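Local structure of dihydrodipicolinate reductase N-terminus domain-containing protein (6IAQ) at residues A[164-169]-A[268-273]; A[218-223]-A[259-264]. The protein binds NADP and acts as a native amine dehydrogenase, a class of enzyme used for the asymmetric reductive amination of ketones. All coordinates share one frame; numbering follows the deposited sequence.

Interaction 1: residues A[164-169]-A[268-273]; sequences GKASWN and FEMSGR
Strands 164-169 and 268-273 run parallel, their axes 6° apart, and five main-chain hydrogen bonds join them. Two of these end on Ala-166: its N reaches Glu-269 O, and its O takes Ser-271 N at 3.0 Å in a nearly straight bond.

The tight half of the contact is the face carrying Ala-166, Trp-168, Phe-268 and Met-270. With CG in the crowded position between its backbone N and carbonyl carbon (chi1 51°), Trp-168 folds its indole flat over the neighbouring strand. Gly-272 CA then sits 3.4 Å from the centroid of the Trp-168 six-membered ring, almost on its normal, a CH-pi contact made by bare backbone. Met-270 SD comes in at the ring edge and takes a weak hydrogen bond from Trp-168 NE1 at 3.4 Å, a Met-aromatic contact. Ala-166 CB touches Phe-268 CE1 at 3.8 Å, and Trp-145 of helix 141-153 and Phe-203 of helix 203-215 close over this face.

The other face is polar and looser, its serines buried. Arg-273 NH1 donates to both Ser-167 OG (2.9 Å) and Ser-271 OG, the latter in the guanidinium plane, while a water bridges Ser-167 OG and Arg-273 NH2. Ser-167 OG also bonds Tyr-275 OH, Ser-271 OG bonds Asp-229, and Arg-273 NH2 forms a salt bridge with Glu-279. Toward solvent lie Arg-273, Lys-165 and Glu-269; Lys-165 NZ and Glu-269 OE1 stay 5.8 Å apart.

The pair belongs to the mixed sheet of the C-terminal domain, with the Trp-168 side chain about 7 Å from the bound NADP (nearest atoms).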
loop_
_atom_site.group_PDB
_atom_site.type_symbol
_atom_site.label_atom_id
_atom_site.label_comp_id
_atom_site.label_asym_id
_atom_site.label_seq_id
_atom_site.Cartn_x
_atom_site.Cartn_y
_atom_site.Cartn_z
ATOM N N GLY A 164 -5.405 5.843 -13.431
ATOM C CA GLY A 164 -5.846 6.571 -12.237
ATOM C C GLY A 164 -6.776 7.702 -12.594
ATOM O O GLY A 164 -6.610 8.336 -13.666
ATOM N N LYS A 165 -7.716 7.963 -11.698
ATOM C CA LYS A 165 -8.689 9.058 -11.805
ATOM C C LYS A 165 -8.782 9.688 -10.424
ATOM O O LYS A 165 -9.007 8.945 -9.449
ATOM C CB LYS A 165 -10.053 8.565 -12.305
ATOM C CG LYS A 165 -11.005 9.689 -12.672
ATOM C CD LYS A 165 -12.312 9.270 -13.332
ATOM C CE LYS A 165 -13.232 8.516 -12.399
ATOM N NZ LYS A 165 -14.667 8.804 -12.663
ATOM N N ALA A 166 -8.569 11.006 -10.349
ATOM C CA ALA A 166 -8.518 11.744 -9.077
ATOM C C ALA A 166 -9.240 13.073 -9.223
ATOM O O ALA A 166 -9.192 13.714 -10.304
ATOM C CB ALA A 166 -7.078 11.905 -8.643
ATOM N N SER A 167 -9.882 13.470 -8.133
ATOM C CA SER A 167 -10.578 14.761 -7.993
ATOM C C SER A 167 -10.189 15.357 -6.636
ATOM O O SER A 167 -10.293 14.659 -5.639
ATOM C CB SER A 167 -12.079 14.577 -8.132
ATOM O OG SER A 167 -12.759 15.822 -8.049
ATOM N N TRP A 168 -9.787 16.624 -6.622
ATOM C CA TRP A 168 -9.655 17.397 -5.367
ATOM C C TRP A 168 -10.277 18.785 -5.534
ATOM O O TRP A 168 -10.468 19.239 -6.666
ATOM C CB TRP A 168 -8.208 17.424 -4.871
ATOM C CG TRP A 168 -7.195 17.830 -5.885
ATOM C CD1 TRP A 168 -6.428 16.997 -6.634
ATOM C CD2 TRP A 168 -6.799 19.176 -6.232
ATOM N NE1 TRP A 168 -5.570 17.725 -7.430
ATOM C CE2 TRP A 168 -5.794 19.063 -7.211
ATOM C CE3 TRP A 168 -7.180 20.453 -5.799
ATOM C CZ2 TRP A 168 -5.151 20.175 -7.742
ATOM C CZ3 TRP A 168 -6.566 21.553 -6.343
ATOM C CH2 TRP A 168 -5.561 21.406 -7.291
ATOM N N ASN A 169 -10.624 19.370 -4.397
ATOM C CA ASN A 169 -11.368 20.637 -4.242
ATOM C C ASN A 169 -10.378 21.782 -3.960
ATOM O O ASN A 169 -9.785 21.798 -2.886
ATOM C CB ASN A 169 -12.389 20.508 -3.127
ATOM C CG ASN A 169 -13.304 21.693 -3.006
ATOM O OD1 ASN A 169 -13.248 22.616 -3.814
ATOM N ND2 ASN A 169 -14.165 21.670 -2.010
ATOM N N PHE A 268 -3.135 8.845 -16.095
ATOM C CA PHE A 268 -3.645 9.511 -14.871
ATOM C C PHE A 268 -4.404 10.777 -15.249
ATOM O O PHE A 268 -3.829 11.701 -15.846
ATOM C CB PHE A 268 -2.479 9.754 -13.907
ATOM C CG PHE A 268 -2.870 10.447 -12.627
ATOM C CD1 PHE A 268 -3.840 9.901 -11.797
ATOM C CD2 PHE A 268 -2.205 11.582 -12.204
ATOM C CE1 PHE A 268 -4.191 10.518 -10.608
ATOM C CE2 PHE A 268 -2.563 12.214 -11.025
ATOM C CZ PHE A 268 -3.543 11.676 -10.220
ATOM N N GLU A 269 -5.675 10.823 -14.882
ATOM C CA GLU A 269 -6.536 12.002 -15.079
ATOM C C GLU A 269 -6.808 12.616 -13.705
ATOM O O GLU A 269 -7.239 11.873 -12.773
ATOM C CB GLU A 269 -7.822 11.583 -15.780
ATOM C CG GLU A 269 -8.847 12.683 -15.874
ATOM C CD GLU A 269 -10.126 12.248 -16.565
ATOM O OE1 GLU A 269 -10.678 11.235 -16.177
ATOM O OE2 GLU A 269 -10.535 12.909 -17.517
ATOM N N MET A 270 -6.547 13.922 -13.585
ATOM C CA MET A 270 -6.648 14.649 -12.306
ATOM C C MET A 270 -7.386 15.958 -12.528
ATOM O O MET A 270 -6.974 16.756 -13.379
ATOM C CB MET A 270 -5.246 14.892 -11.727
ATOM C CG MET A 270 -5.269 15.448 -10.330
ATOM S SD MET A 270 -3.748 16.393 -10.012
ATOM C CE MET A 270 -4.195 17.857 -10.942
ATOM N N SER A 271 -8.444 16.168 -11.772
ATOM C CA SER A 271 -9.167 17.453 -11.748
ATOM C C SER A 271 -8.946 18.121 -10.388
ATOM O O SER A 271 -9.167 17.473 -9.330
ATOM C CB SER A 271 -10.615 17.276 -12.046
ATOM O OG SER A 271 -11.306 18.499 -11.843
ATOM N N GLY A 272 -8.551 19.379 -10.441
ATOM C CA GLY A 272 -8.462 20.278 -9.289
ATOM C C GLY A 272 -9.337 21.478 -9.551
ATOM O O GLY A 272 -8.979 22.292 -10.457
ATOM N N ARG A 273 -10.458 21.590 -8.830
ATOM C CA ARG A 273 -11.470 22.623 -9.135
ATOM C C ARG A 273 -12.258 22.993 -7.882
ATOM O O ARG A 273 -12.291 22.220 -6.913
ATOM C CB ARG A 273 -12.405 22.142 -10.251
ATOM C CG ARG A 273 -13.324 20.984 -9.851
ATOM C CD ARG A 273 -14.114 20.345 -11.017
ATOM N NE ARG A 273 -15.048 19.436 -10.360
ATOM C CZ ARG A 273 -14.731 18.210 -9.927
ATOM N NH1 ARG A 273 -13.527 17.702 -10.168
ATOM N NH2 ARG A 273 -15.620 17.515 -9.236
HETATM O O HOH W 1 -15.651 14.727 -7.828
#

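Interaction 2: residues A[218-223]-A[259-264]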
loop_
_atom_site.group_PDB
_atom_site.type_symbol
_atom_site.label_atom_id
_atom_site.label_comp_id
_atom_site.label_asym_id
_atom_site.label_seq_id
_atom_site.Cartn_x
_atom_site.Cartn_y
_atom_site.Cartn_z
ATOM N N THR A 218 11.222 1.729 -19.028
ATOM C CA THR A 218 11.875 2.664 -19.981
ATOM C C THR A 218 10.802 3.437 -20.723
ATOM O O THR A 218 9.963 2.792 -21.391
ATOM C CB THR A 218 12.743 1.932 -21.019
ATOM O OG1 THR A 218 13.471 0.908 -20.344
ATOM C CG2 THR A 218 13.700 2.861 -21.734
ATOM N N VAL A 219 10.859 4.768 -20.654
ATOM C CA VAL A 219 9.858 5.613 -21.352
ATOM C C VAL A 219 9.999 5.357 -22.856
ATOM O O VAL A 219 11.131 5.363 -23.357
ATOM C CB VAL A 219 10.011 7.099 -20.990
ATOM C CG1 VAL A 219 9.059 7.951 -21.778
ATOM C CG2 VAL A 219 9.816 7.340 -19.502
ATOM N N LYS A 220 8.884 5.092 -23.530
ATOM C CA LYS A 220 8.786 5.023 -25.007
ATOM C C LYS A 220 8.135 6.309 -25.495
ATOM O O LYS A 220 8.597 6.848 -26.490
ATOM C CB LYS A 220 7.956 3.809 -25.435
ATOM C CG LYS A 220 7.655 3.702 -26.921
ATOM C CD LYS A 220 6.976 2.401 -27.264
ATOM C CE LYS A 220 6.790 2.200 -28.752
ATOM N NZ LYS A 220 5.386 1.834 -29.080
ATOM N N SER A 221 7.089 6.777 -24.814
ATOM C CA SER A 221 6.259 7.912 -25.279
ATOM C C SER A 221 5.619 8.615 -24.072
ATOM O O SER A 221 5.149 7.898 -23.162
ATOM C CB SER A 221 5.232 7.409 -26.258
ATOM O OG SER A 221 4.040 8.166 -26.171
ATOM N N ILE A 222 5.602 9.950 -24.073
ATOM C CA ILE A 222 4.907 10.782 -23.050
ATOM C C ILE A 222 3.926 11.699 -23.783
ATOM O O ILE A 222 4.370 12.447 -24.672
ATOM C CB ILE A 222 5.904 11.593 -22.191
ATOM C CG1 ILE A 222 6.996 10.699 -21.600
ATOM C CG2 ILE A 222 5.156 12.377 -21.116
ATOM C CD1 ILE A 222 7.975 11.396 -20.696
ATOM N N THR A 223 2.650 11.669 -23.400
ATOM C CA THR A 223 1.597 12.593 -23.895
ATOM C C THR A 223 0.831 13.200 -22.725
ATOM O O THR A 223 0.901 12.667 -21.609
ATOM C CB THR A 223 0.649 11.888 -24.873
ATOM O OG1 THR A 223 0.239 10.655 -24.275
ATOM C CG2 THR A 223 1.309 11.662 -26.218
ATOM N N GLU A 259 3.817 5.597 -22.108
ATOM C CA GLU A 259 4.033 4.230 -22.641
ATOM C C GLU A 259 5.466 3.827 -22.346
ATOM O O GLU A 259 6.356 4.675 -22.506
ATOM C CB GLU A 259 3.778 4.182 -24.137
ATOM C CG GLU A 259 2.433 4.737 -24.508
ATOM C CD GLU A 259 2.118 4.570 -25.987
ATOM O OE1 GLU A 259 2.917 3.910 -26.697
ATOM O OE2 GLU A 259 1.093 5.126 -26.425
ATOM N N THR A 260 5.669 2.590 -21.925
ATOM C CA THR A 260 7.019 2.046 -21.675
ATOM C C THR A 260 7.419 1.152 -22.848
ATOM O O THR A 260 6.519 0.587 -23.508
ATOM C CB THR A 260 7.062 1.311 -20.333
ATOM O OG1 THR A 260 6.214 0.162 -20.421
ATOM C CG2 THR A 260 6.644 2.214 -19.193
ATOM N N GLU A 261 8.728 1.018 -23.074
ATOM C CA GLU A 261 9.264 0.072 -24.082
ATOM C C GLU A 261 8.797 -1.339 -23.697
ATOM O O GLU A 261 8.397 -2.084 -24.585
ATOM C CB GLU A 261 10.788 0.199 -24.194
ATOM C CG GLU A 261 11.270 1.533 -24.753
ATOM C CD GLU A 261 10.865 1.878 -26.192
ATOM O OE1 GLU A 261 10.056 1.127 -26.830
ATOM O OE2 GLU A 261 11.333 2.939 -26.688
ATOM N N GLU A 262 8.768 -1.660 -22.402
ATOM C CA GLU A 262 8.524 -3.036 -21.902
ATOM C C GLU A 262 7.048 -3.447 -22.043
ATOM O O GLU A 262 6.775 -4.642 -21.855
ATOM C CB GLU A 262 8.995 -3.166 -20.455
ATOM C CG GLU A 262 10.490 -2.991 -20.271
ATOM C CD GLU A 262 10.984 -1.556 -20.142
ATOM O OE1 GLU A 262 10.180 -0.612 -20.332
ATOM O OE2 GLU A 262 12.172 -1.373 -19.851
ATOM N N GLY A 263 6.117 -2.532 -22.331
ATOM C CA GLY A 263 4.698 -2.881 -22.582
ATOM C C GLY A 263 3.700 -2.120 -21.701
ATOM O O GLY A 263 2.745 -1.531 -22.216
ATOM N N PRO A 264 3.829 -2.115 -20.353
ATOM C CA PRO A 264 2.890 -1.374 -19.502
ATOM C C PRO A 264 2.737 0.091 -19.928
ATOM O O PRO A 264 3.718 0.761 -20.256
ATOM C CB PRO A 264 3.504 -1.484 -18.104
ATOM C CG PRO A 264 4.283 -2.769 -18.154
ATOM C CD PRO A 264 4.836 -2.839 -19.564
#
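Glu-262 has CG anti to its carbonyl carbon (chi1 -64°) and bends at chi2 (84°), which swings its carboxylate back to Thr-218. There, chi1 of -42° keeps OG1 beside the backbone N, so the two donors of Thr-218 face the two oxygens together. Thr-218 N binds Glu-262 OE1 at 2.9 Å and Thr-218 OG1 gives its proton to Glu-262 OE2 at 2.7 Å, each oxygen using its syn lone pair; this two-point grip fixes the rotation of the carboxylate. Thr-218 O in turn receives Glu-261 N at 2.7 Å, nearly along the C=O axis.

Further along, a classic beta bulge sets two residues, Lys-220 and Ser-221, against the single Glu-259. Glu-259 O accepts Lys-220 N on a lone pair at 2.8 Å and the longer bond from Ser-221 N from above the carbonyl plane, while Glu-259 N returns a bond to Ser-221 O. The side chains of Lys-220 and Glu-261 cross at about a right angle, bringing Lys-220 CD to 3.4 Å from Glu-261 OE1. Lys-220 NZ and Glu-259 OE1, 4.0 Å apart, are too far for a salt bridge; Glu-259 pairs instead with Arg-257.

Thr-260 opens a type I turn that ends at Gly-263, and its OG1, in the crowded position, donates to Pro-264 O at 2.6 Å. That carbonyl also accepts Thr-260 N.

The contact lies at the surface, where antiparallel strands 219-230 and 249-260 meet at the rim of the mixed sheet. Leu-217 packs against Thr-260, Glu-262 and Pro-264, and Val-219 lies on Ile-258 and on Val-212 of helix 203-215.

From the N terminus, the chain first lays down five strands of the parallel, Rossmann-type NADP-binding sheet (the sixth, 323-324, comes last) and then enters the mixed sheet through strand 158-169. Interaction 1 closes the longer loop, bringing 268-273 back beside 164-169 across 98 intervening residues. Within that span lie helix 203-215 and then strand 219-230, whose start meets 259-264 in interaction 2, so the shorter loop, of 35 residues, sits wholly inside the longer one without crossing. The turn after strand 249-260 leads into strand 265-273. Interaction 2 joins edge strand 219-230 to its neighbour 249-260, while interaction 1, about 22 Å away centre to centre, pairs the central strands 158-169 and 265-273.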